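Local structure of ABC transporter permease (Klebsiella pneumoniae, 5NUP) at residues F[59-71]-F[155-169]. The protein probably takes part in phospholipid trafficking at the bacterial outer membrane, as a lipoprotein of the MlaA family. Numbering follows the deposited sequence.
Sequences FTSNLEEPAVMVN and YPVLSWLTWPMSIGK
Lys169 and Glu64 form the salt bridge of this contact, in which a turn between two helices is tied to a distant loop and to the helix that follows it. Lys169, its CG turned opposite the backbone N (chi1 162°), extends nearly straight toward the turn, its CG passing Thr60 CG2, and bends only at the last torsion. There NZ meets Glu64 OE2 at 2.6 Å, using the carboxylate's anti lone pair, the one turned away from OE1. The ammonium has a second acidic partner, Glu173, one turn further along its own helix, so the lysine is shared between two carboxylates, which would probably favour its charged form.

Beyond the salt bridge the contact turns apolar. Leu63 meets the loop at two levels: CB lies 4.0 Å from Leu158 CD1, and further out the CD1 methyl reaches Leu161 CD1 at 3.8 Å. Val157, which follows a cis peptide bond, sets CG2 against Pro66 CG at 3.6 Å; the same methyl and Leu158 CD1 also pack near the carbonyl oxygen of Leu63.

At the far end, Tyr155 lies against helix 65-74. Val70 comes at its ring obliquely, CG1 lying 3.5 Å from CZ, whereas Ala67 has its CA at the ring edge and its CB 3.4 Å from the phenolic OH. Asn71 ND2 is also near this hydroxyl, but the angle is poor for a hydrogen bond; both groups instead bond to Asp152, which thus links the tyrosine to the helix.

The type I turn from Asn62 to Glu65, between helices 50-62 and 65-74, packs against loop 155-162 and the first turns of helix 163-180, while Pro66 also touches helix 78-93 through Phe88 and Asn71 packs on helix 118-124.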
ATOM      1  N   PHE F  59     -14.795 -37.213  12.829  1.00 54.78           N
ATOM      2  CA  PHE F  59     -13.371 -37.501  12.951  1.00 59.41           C
ATOM      3  C   PHE F  59     -13.052 -38.940  12.554  1.00 75.00           C
ATOM      4  O   PHE F  59     -12.046 -39.186  11.874  1.00 86.63           O
ATOM      5  CB  PHE F  59     -12.894 -37.209  14.375  1.00 57.34           C
ATOM      6  CG  PHE F  59     -11.523 -37.719  14.666  1.00 52.55           C
ATOM      7  CD1 PHE F  59     -11.343 -38.940  15.290  1.00 54.38           C
ATOM      8  CD2 PHE F  59     -10.411 -36.983  14.318  1.00 51.18           C
ATOM      9  CE1 PHE F  59     -10.072 -39.421  15.557  1.00 54.62           C
ATOM     10  CE2 PHE F  59      -9.142 -37.460  14.586  1.00 51.14           C
ATOM     11  CZ  PHE F  59      -8.970 -38.680  15.207  1.00 51.63           C
ATOM     12  N   THR F  60     -13.878 -39.911  12.973  1.00 72.92           N
ATOM     13  CA  THR F  60     -13.555 -41.300  12.646  1.00 65.77           C
ATOM     14  C   THR F  60     -13.849 -41.579  11.180  1.00 67.78           C
ATOM     15  O   THR F  60     -13.044 -42.221  10.495  1.00 73.10           O
ATOM     16  CB  THR F  60     -14.325 -42.307  13.534  1.00 56.50           C
ATOM     17  OG1 THR F  60     -15.725 -41.995  13.585  1.00 55.94           O
ATOM     18  CG2 THR F  60     -13.761 -42.352  14.948  1.00 54.90           C
ATOM     19  N   SER F  61     -15.002 -41.095  10.691  1.00 63.31           N
ATOM     20  CA  SER F  61     -15.352 -41.177   9.273  1.00 57.02           C
ATOM     21  C   SER F  61     -14.230 -40.677   8.380  1.00 56.72           C
ATOM     22  O   SER F  61     -14.000 -41.226   7.298  1.00 57.61           O
ATOM     23  CB  SER F  61     -16.619 -40.380   8.994  1.00 57.70           C
ATOM     24  OG  SER F  61     -17.137 -40.740   7.724  1.00 73.08           O
ATOM     25  N   ASN F  62     -13.568 -39.590   8.793  1.00 59.42           N
ATOM     26  CA  ASN F  62     -12.511 -38.989   7.996  1.00 59.14           C
ATOM     27  C   ASN F  62     -11.326 -39.931   7.840  1.00 62.55           C
ATOM     28  O   ASN F  62     -10.649 -39.897   6.807  1.00 68.23           O
ATOM     29  CB  ASN F  62     -12.050 -37.673   8.635  1.00 56.70           C
ATOM     30  CG  ASN F  62     -11.291 -36.773   7.651  1.00 58.74           C
ATOM     31  OD1 ASN F  62     -11.873 -36.245   6.694  1.00 54.54           O
ATOM     32  ND2 ASN F  62      -9.989 -36.625   7.871  1.00 53.55           N
ATOM     33  N   LEU F  63     -11.070 -40.791   8.833  1.00 55.54           N
ATOM     34  CA  LEU F  63      -9.946 -41.722   8.725  1.00 55.99           C
ATOM     35  C   LEU F  63     -10.131 -42.725   7.589  1.00 64.35           C
ATOM     36  O   LEU F  63      -9.158 -43.365   7.168  1.00 74.30           O
ATOM     37  CB  LEU F  63      -9.764 -42.473  10.035  1.00 60.36           C
ATOM     38  CG  LEU F  63      -9.473 -41.728  11.339  1.00 60.17           C
ATOM     39  CD1 LEU F  63      -9.208 -42.750  12.448  1.00 54.77           C
ATOM     40  CD2 LEU F  63      -8.257 -40.809  11.192  1.00 54.04           C
ATOM     41  N   GLU F  64     -11.355 -42.865   7.079  1.00 61.58           N
ATOM     42  CA  GLU F  64     -11.677 -43.798   6.015  1.00 61.32           C
ATOM     43  C   GLU F  64     -11.739 -43.178   4.627  1.00 67.08           C
ATOM     44  O   GLU F  64     -11.832 -43.930   3.651  1.00 66.13           O
ATOM     45  CB  GLU F  64     -13.019 -44.450   6.309  1.00 66.67           C
ATOM     46  CG  GLU F  64     -12.967 -45.317   7.523  1.00 71.84           C
ATOM     47  CD  GLU F  64     -14.230 -46.065   7.719  1.00 77.38           C
ATOM     48  OE1 GLU F  64     -14.837 -46.443   6.696  1.00 76.00           O
ATOM     49  OE2 GLU F  64     -14.636 -46.212   8.893  1.00 85.23           O
ATOM     50  N   GLU F  65     -11.690 -41.834   4.499  1.00 68.77           N
ATOM     51  CA  GLU F  65     -11.878 -41.228   3.177  1.00 68.19           C
ATOM     52  C   GLU F  65     -10.671 -41.368   2.247  1.00 64.55           C
ATOM     53  O   GLU F  65     -10.874 -41.457   1.032  1.00 62.32           O
ATOM     54  CB  GLU F  65     -12.288 -39.755   3.279  1.00 59.31           C
ATOM     55  CG  GLU F  65     -13.457 -39.517   4.197  1.00 58.74           C
ATOM     56  CD  GLU F  65     -14.758 -39.468   3.417  1.00 62.74           C
ATOM     57  OE1 GLU F  65     -14.681 -39.652   2.189  1.00 62.95           O
ATOM     58  OE2 GLU F  65     -15.847 -39.275   4.009  1.00 67.73           O
ATOM     59  N   PRO F  66      -9.426 -41.432   2.740  1.00 62.25           N
ATOM     60  CA  PRO F  66      -8.333 -41.842   1.840  1.00 62.98           C
ATOM     61  C   PRO F  66      -8.532 -43.228   1.261  1.00 76.48           C
ATOM     62  O   PRO F  66      -8.193 -43.477   0.090  1.00 83.51           O
ATOM     63  CB  PRO F  66      -7.091 -41.798   2.735  1.00 60.78           C
ATOM     64  CG  PRO F  66      -7.426 -40.842   3.813  1.00 71.36           C
ATOM     65  CD  PRO F  66      -8.918 -40.840   3.992  1.00 68.23           C
ATOM     66  N   ALA F  67      -9.097 -44.144   2.053  1.00 75.71           N
ATOM     67  CA  ALA F  67      -9.329 -45.489   1.547  1.00 75.55           C
ATOM     68  C   ALA F  67     -10.490 -45.522   0.561  1.00 70.34           C
ATOM     69  O   ALA F  67     -10.414 -46.206  -0.462  1.00 69.42           O
ATOM     70  CB  ALA F  67      -9.575 -46.446   2.711  1.00 77.51           C
ATOM     71  N   VAL F  68     -11.556 -44.765   0.830  1.00 71.22           N
ATOM     72  CA  VAL F  68     -12.675 -44.693  -0.108  1.00 66.16           C
ATOM     73  C   VAL F  68     -12.210 -44.211  -1.479  1.00 72.62           C
ATOM     74  O   VAL F  68     -12.740 -44.640  -2.510  1.00 74.63           O
ATOM     75  CB  VAL F  68     -13.802 -43.821   0.468  1.00 65.20           C
ATOM     76  CG1 VAL F  68     -14.974 -43.775  -0.477  1.00 66.65           C
ATOM     77  CG2 VAL F  68     -14.242 -44.401   1.772  1.00 64.36           C
ATOM     78  N   MET F  69     -11.273 -43.260  -1.522  1.00 68.89           N
ATOM     79  CA  MET F  69     -10.773 -42.850  -2.826  1.00 71.58           C
ATOM     80  C   MET F  69      -9.971 -43.972  -3.461  1.00 80.87           C
ATOM     81  O   MET F  69     -10.224 -44.348  -4.611  1.00 88.55           O
ATOM     82  CB  MET F  69      -9.936 -41.575  -2.759  1.00 76.74           C
ATOM     83  CG  MET F  69      -8.431 -41.778  -2.839  1.00 77.69           C
ATOM     84  SD  MET F  69      -7.542 -40.241  -2.914  1.00 66.13           S
ATOM     85  CE  MET F  69      -5.879 -40.886  -2.837  1.00 67.75           C
ATOM     86  N   VAL F  70      -9.020 -44.546  -2.714  1.00 79.45           N
ATOM     87  CA  VAL F  70      -8.105 -45.515  -3.314  1.00 75.16           C
ATOM     88  C   VAL F  70      -8.874 -46.654  -3.962  1.00 73.28           C
ATOM     89  O   VAL F  70      -8.467 -47.180  -5.003  1.00 74.40           O
ATOM     90  CB  VAL F  70      -7.121 -46.034  -2.247  1.00 78.15           C
ATOM     91  CG1 VAL F  70      -6.588 -47.420  -2.597  1.00 77.73           C
ATOM     92  CG2 VAL F  70      -5.985 -45.055  -2.057  1.00 78.86           C
ATOM     93  N   ASN F  71     -10.045 -46.975  -3.432  1.00 73.09           N
ATOM     94  CA  ASN F  71     -10.851 -48.054  -3.991  1.00 79.67           C
ATOM     95  C   ASN F  71     -11.834 -47.585  -5.054  1.00 82.78           C
ATOM     96  O   ASN F  71     -12.151 -48.355  -5.967  1.00 86.15           O
ATOM     97  CB  ASN F  71     -11.628 -48.788  -2.883  1.00 72.67           C
ATOM     98  CG  ASN F  71     -10.739 -49.696  -2.053  1.00 72.27           C
ATOM     99  OD1 ASN F  71     -10.205 -50.682  -2.550  1.00 79.05           O
ATOM    100  ND2 ASN F  71     -10.622 -49.388  -0.754  1.00 70.35           N
ATOM    101  N   TYR F 155      -2.652 -49.628   3.638  1.00 83.96           N
ATOM    102  CA  TYR F 155      -2.130 -48.359   3.159  1.00 80.54           C
ATOM    103  C   TYR F 155      -2.705 -47.193   3.971  1.00 78.37           C
ATOM    104  O   TYR F 155      -3.792 -47.304   4.553  1.00 79.69           O
ATOM    105  CB  TYR F 155      -2.477 -48.169   1.677  1.00 72.85           C
ATOM    106  CG  TYR F 155      -3.961 -48.236   1.371  1.00 71.92           C
ATOM    107  CD1 TYR F 155      -4.610 -49.461   1.216  1.00 69.17           C
ATOM    108  CD2 TYR F 155      -4.709 -47.059   1.218  1.00 67.04           C
ATOM    109  CE1 TYR F 155      -5.951 -49.523   0.926  1.00 69.10           C
ATOM    110  CE2 TYR F 155      -6.053 -47.110   0.927  1.00 66.99           C
ATOM    111  CZ  TYR F 155      -6.673 -48.352   0.783  1.00 72.57           C
ATOM    112  OH  TYR F 155      -8.017 -48.438   0.496  1.00 76.31           O
ATOM    113  N   PRO F 156      -2.004 -46.058   4.027  1.00 74.34           N
ATOM    114  CA  PRO F 156      -2.464 -44.954   4.888  1.00 67.99           C
ATOM    115  C   PRO F 156      -3.815 -44.420   4.406  1.00 70.05           C
ATOM    116  O   PRO F 156      -4.233 -44.675   3.272  1.00 72.53           O
ATOM    117  CB  PRO F 156      -1.349 -43.902   4.744  1.00 62.36           C
ATOM    118  CG  PRO F 156      -0.504 -44.357   3.543  1.00 64.35           C
ATOM    119  CD  PRO F 156      -0.654 -45.831   3.477  1.00 66.25           C
ATOM    120  N   VAL F 157      -4.507 -43.653   5.263  1.00 70.98           N
ATOM    121  CA  VAL F 157      -4.080 -43.302   6.621  1.00 66.73           C
ATOM    122  C   VAL F 157      -4.539 -44.312   7.639  1.00 69.48           C
ATOM    123  O   VAL F 157      -4.210 -44.187   8.812  1.00 69.41           O
ATOM    124  CB  VAL F 157      -4.593 -41.919   7.042  1.00 60.15           C
ATOM    125  CG1 VAL F 157      -4.005 -40.842   6.143  1.00 65.75           C
ATOM    126  CG2 VAL F 157      -6.122 -41.895   7.032  1.00 57.33           C
ATOM    127  N   LEU F 158      -5.239 -45.352   7.188  1.00 72.60           N
ATOM    128  CA  LEU F 158      -5.849 -46.287   8.120  1.00 65.79           C
ATOM    129  C   LEU F 158      -4.857 -47.290   8.666  1.00 66.16           C
ATOM    130  O   LEU F 158      -5.105 -47.863   9.726  1.00 75.58           O
ATOM    131  CB  LEU F 158      -6.950 -47.059   7.408  1.00 60.69           C
ATOM    132  CG  LEU F 158      -8.278 -47.354   8.056  1.00 60.30           C
ATOM    133  CD1 LEU F 158      -8.745 -46.216   8.950  1.00 58.84           C
ATOM    134  CD2 LEU F 158      -9.256 -47.620   6.927  1.00 61.27           C
ATOM    135  N   SER F 159      -3.703 -47.435   8.020  1.00 73.53           N
ATOM    136  CA  SER F 159      -2.615 -48.269   8.511  1.00 75.21           C
ATOM    137  C   SER F 159      -1.842 -47.587   9.624  1.00 72.15           C
ATOM    138  O   SER F 159      -0.972 -48.217  10.233  1.00 72.66           O
ATOM    139  CB  SER F 159      -1.653 -48.655   7.359  1.00 82.82           C
ATOM    140  OG  SER F 159      -1.197 -47.536   6.587  1.00 80.68           O
ATOM    141  N   TRP F 160      -2.147 -46.324   9.895  1.00 73.96           N
ATOM    142  CA  TRP F 160      -1.451 -45.562  10.916  1.00 76.97           C
ATOM    143  C   TRP F 160      -1.998 -45.806  12.310  1.00 76.78           C
ATOM    144  O   TRP F 160      -1.378 -45.363  13.279  1.00 74.86           O
ATOM    145  CB  TRP F 160      -1.532 -44.066  10.616  1.00 73.62           C
ATOM    146  CG  TRP F 160      -0.832 -43.661   9.367  1.00 81.93           C
ATOM    147  CD1 TRP F 160      -0.047 -44.450   8.549  1.00 85.48           C
ATOM    148  CD2 TRP F 160      -0.789 -42.348   8.812  1.00 83.52           C
ATOM    149  NE1 TRP F 160       0.445 -43.702   7.503  1.00 82.58           N
ATOM    150  CE2 TRP F 160       0.010 -42.409   7.647  1.00 82.37           C
ATOM    151  CE3 TRP F 160      -1.360 -41.124   9.180  1.00 77.09           C
ATOM    152  CZ2 TRP F 160       0.243 -41.299   6.857  1.00 79.97           C
ATOM    153  CZ3 TRP F 160      -1.122 -40.024   8.397  1.00 71.47           C
ATOM    154  CH2 TRP F 160      -0.329 -40.116   7.250  1.00 77.97           C
ATOM    155  N   LEU F 161      -3.144 -46.468  12.435  1.00 75.58           N
ATOM    156  CA  LEU F 161      -3.749 -46.675  13.745  1.00 77.52           C
ATOM    157  C   LEU F 161      -3.058 -47.827  14.462  1.00 75.45           C
ATOM    158  O   LEU F 161      -2.801 -48.869  13.852  1.00 70.87           O
ATOM    159  CB  LEU F 161      -5.251 -46.958  13.609  1.00 75.37           C
ATOM    160  CG  LEU F 161      -6.238 -45.909  13.060  1.00 69.89           C
ATOM    161  CD1 LEU F 161      -6.196 -44.613  13.880  1.00 57.30           C
ATOM    162  CD2 LEU F 161      -6.030 -45.599  11.599  1.00 68.69           C
ATOM    163  N   THR F 162      -2.701 -47.620  15.737  1.00 78.67           N
ATOM    164  CA  THR F 162      -2.454 -48.769  16.600  1.00 81.32           C
ATOM    165  C   THR F 162      -3.718 -49.619  16.644  1.00 82.48           C
ATOM    166  O   THR F 162      -4.819 -49.155  16.330  1.00 75.92           O
ATOM    167  CB  THR F 162      -2.061 -48.371  18.037  1.00 83.67           C
ATOM    168  OG1 THR F 162      -2.877 -47.293  18.519  1.00 78.97           O
ATOM    169  CG2 THR F 162      -0.591 -47.978  18.124  1.00 83.98           C
ATOM    170  N   TRP F 163      -3.562 -50.875  17.056  1.00 83.64           N
ATOM    171  CA  TRP F 163      -4.757 -51.689  17.237  1.00 83.95           C
ATOM    172  C   TRP F 163      -5.653 -51.155  18.354  1.00 85.02           C
ATOM    173  O   TRP F 163      -6.885 -51.178  18.178  1.00 86.34           O
ATOM    174  CB  TRP F 163      -4.347 -53.148  17.468  1.00 85.84           C
ATOM    175  CG  TRP F 163      -5.477 -54.096  17.289  1.00 92.64           C
ATOM    176  CD1 TRP F 163      -6.326 -54.140  16.223  1.00 97.58           C
ATOM    177  CD2 TRP F 163      -5.804 -55.226  18.105  1.00100.34           C
ATOM    178  NE1 TRP F 163      -7.217 -55.173  16.362  1.00101.54           N
ATOM    179  CE2 TRP F 163      -6.912 -55.867  17.503  1.00101.78           C
ATOM    180  CE3 TRP F 163      -5.289 -55.744  19.294  1.00102.87           C
ATOM    181  CZ2 TRP F 163      -7.509 -57.004  18.049  1.00 93.21           C
ATOM    182  CZ3 TRP F 163      -5.885 -56.877  19.835  1.00 99.06           C
ATOM    183  CH2 TRP F 163      -6.983 -57.492  19.210  1.00 92.48           C
ATOM    184  N   PRO F 164      -5.137 -50.583  19.451  1.00 81.64           N
ATOM    185  CA  PRO F 164      -6.027 -49.828  20.343  1.00 75.72           C
ATOM    186  C   PRO F 164      -6.857 -48.784  19.618  1.00 73.15           C
ATOM    187  O   PRO F 164      -8.059 -48.652  19.892  1.00 78.05           O
ATOM    188  CB  PRO F 164      -5.048 -49.193  21.334  1.00 82.73           C
ATOM    189  CG  PRO F 164      -3.921 -50.172  21.418  1.00 82.33           C
ATOM    190  CD  PRO F 164      -3.832 -50.865  20.089  1.00 79.37           C
ATOM    191  N   MET F 165      -6.242 -48.022  18.708  1.00 63.57           N
ATOM    192  CA  MET F 165      -6.985 -46.980  18.005  1.00 62.26           C
ATOM    193  C   MET F 165      -8.078 -47.595  17.136  1.00 59.32           C
ATOM    194  O   MET F 165      -9.181 -47.043  17.019  1.00 56.42           O
ATOM    195  CB  MET F 165      -6.029 -46.115  17.177  1.00 63.58           C
ATOM    196  CG  MET F 165      -5.132 -45.168  17.974  1.00 66.84           C
ATOM    197  SD  MET F 165      -3.831 -44.450  16.926  1.00 68.32           S
ATOM    198  CE  MET F 165      -2.400 -44.302  18.004  1.00 58.84           C
ATOM    199  N   SER F 166      -7.785 -48.738  16.512  1.00 58.43           N
ATOM    200  CA  SER F 166      -8.800 -49.415  15.712  1.00 65.65           C
ATOM    201  C   SER F 166      -9.972 -49.868  16.569  1.00 65.59           C
ATOM    202  O   SER F 166     -11.126 -49.807  16.121  1.00 63.23           O
ATOM    203  CB  SER F 166      -8.190 -50.623  14.999  1.00 75.44           C
ATOM    204  OG  SER F 166      -6.855 -50.367  14.600  1.00 84.04           O
ATOM    205  N   ILE F 167      -9.707 -50.264  17.822  1.00 63.20           N
ATOM    206  CA  ILE F 167     -10.791 -50.692  18.701  1.00 61.23           C
ATOM    207  C   ILE F 167     -11.614 -49.502  19.151  1.00 61.47           C
ATOM    208  O   ILE F 167     -12.851 -49.569  19.197  1.00 60.48           O
ATOM    209  CB  ILE F 167     -10.248 -51.452  19.922  1.00 63.89           C
ATOM    210  CG1 ILE F 167      -9.234 -52.510  19.512  1.00 69.58           C
ATOM    211  CG2 ILE F 167     -11.393 -52.109  20.675  1.00 61.12           C
ATOM    212  CD1 ILE F 167      -9.731 -53.472  18.447  1.00 74.13           C
ATOM    213  N   GLY F 168     -10.944 -48.400  19.497  1.00 57.39           N
ATOM    214  CA  GLY F 168     -11.670 -47.194  19.833  1.00 56.77           C
ATOM    215  C   GLY F 168     -12.624 -46.774  18.739  1.00 61.00           C
ATOM    216  O   GLY F 168     -13.817 -46.553  18.980  1.00 63.66           O
ATOM    217  N   LYS F 169     -12.113 -46.680  17.513  1.00 56.94           N
ATOM    218  CA  LYS F 169     -12.933 -46.201  16.406  1.00 68.08           C
ATOM    219  C   LYS F 169     -14.175 -47.075  16.210  1.00 68.12           C
ATOM    220  O   LYS F 169     -15.298 -46.559  16.096  1.00 65.88           O
ATOM    221  CB  LYS F 169     -12.060 -46.107  15.146  1.00 56.54           C
ATOM    222  CG  LYS F 169     -12.799 -46.042  13.854  1.00 57.02           C
ATOM    223  CD  LYS F 169     -11.792 -46.199  12.737  1.00 58.46           C
ATOM    224  CE  LYS F 169     -12.396 -45.883  11.375  1.00 68.96           C
ATOM    225  NZ  LYS F 169     -13.870 -45.918  11.407  1.00 72.94           N
TER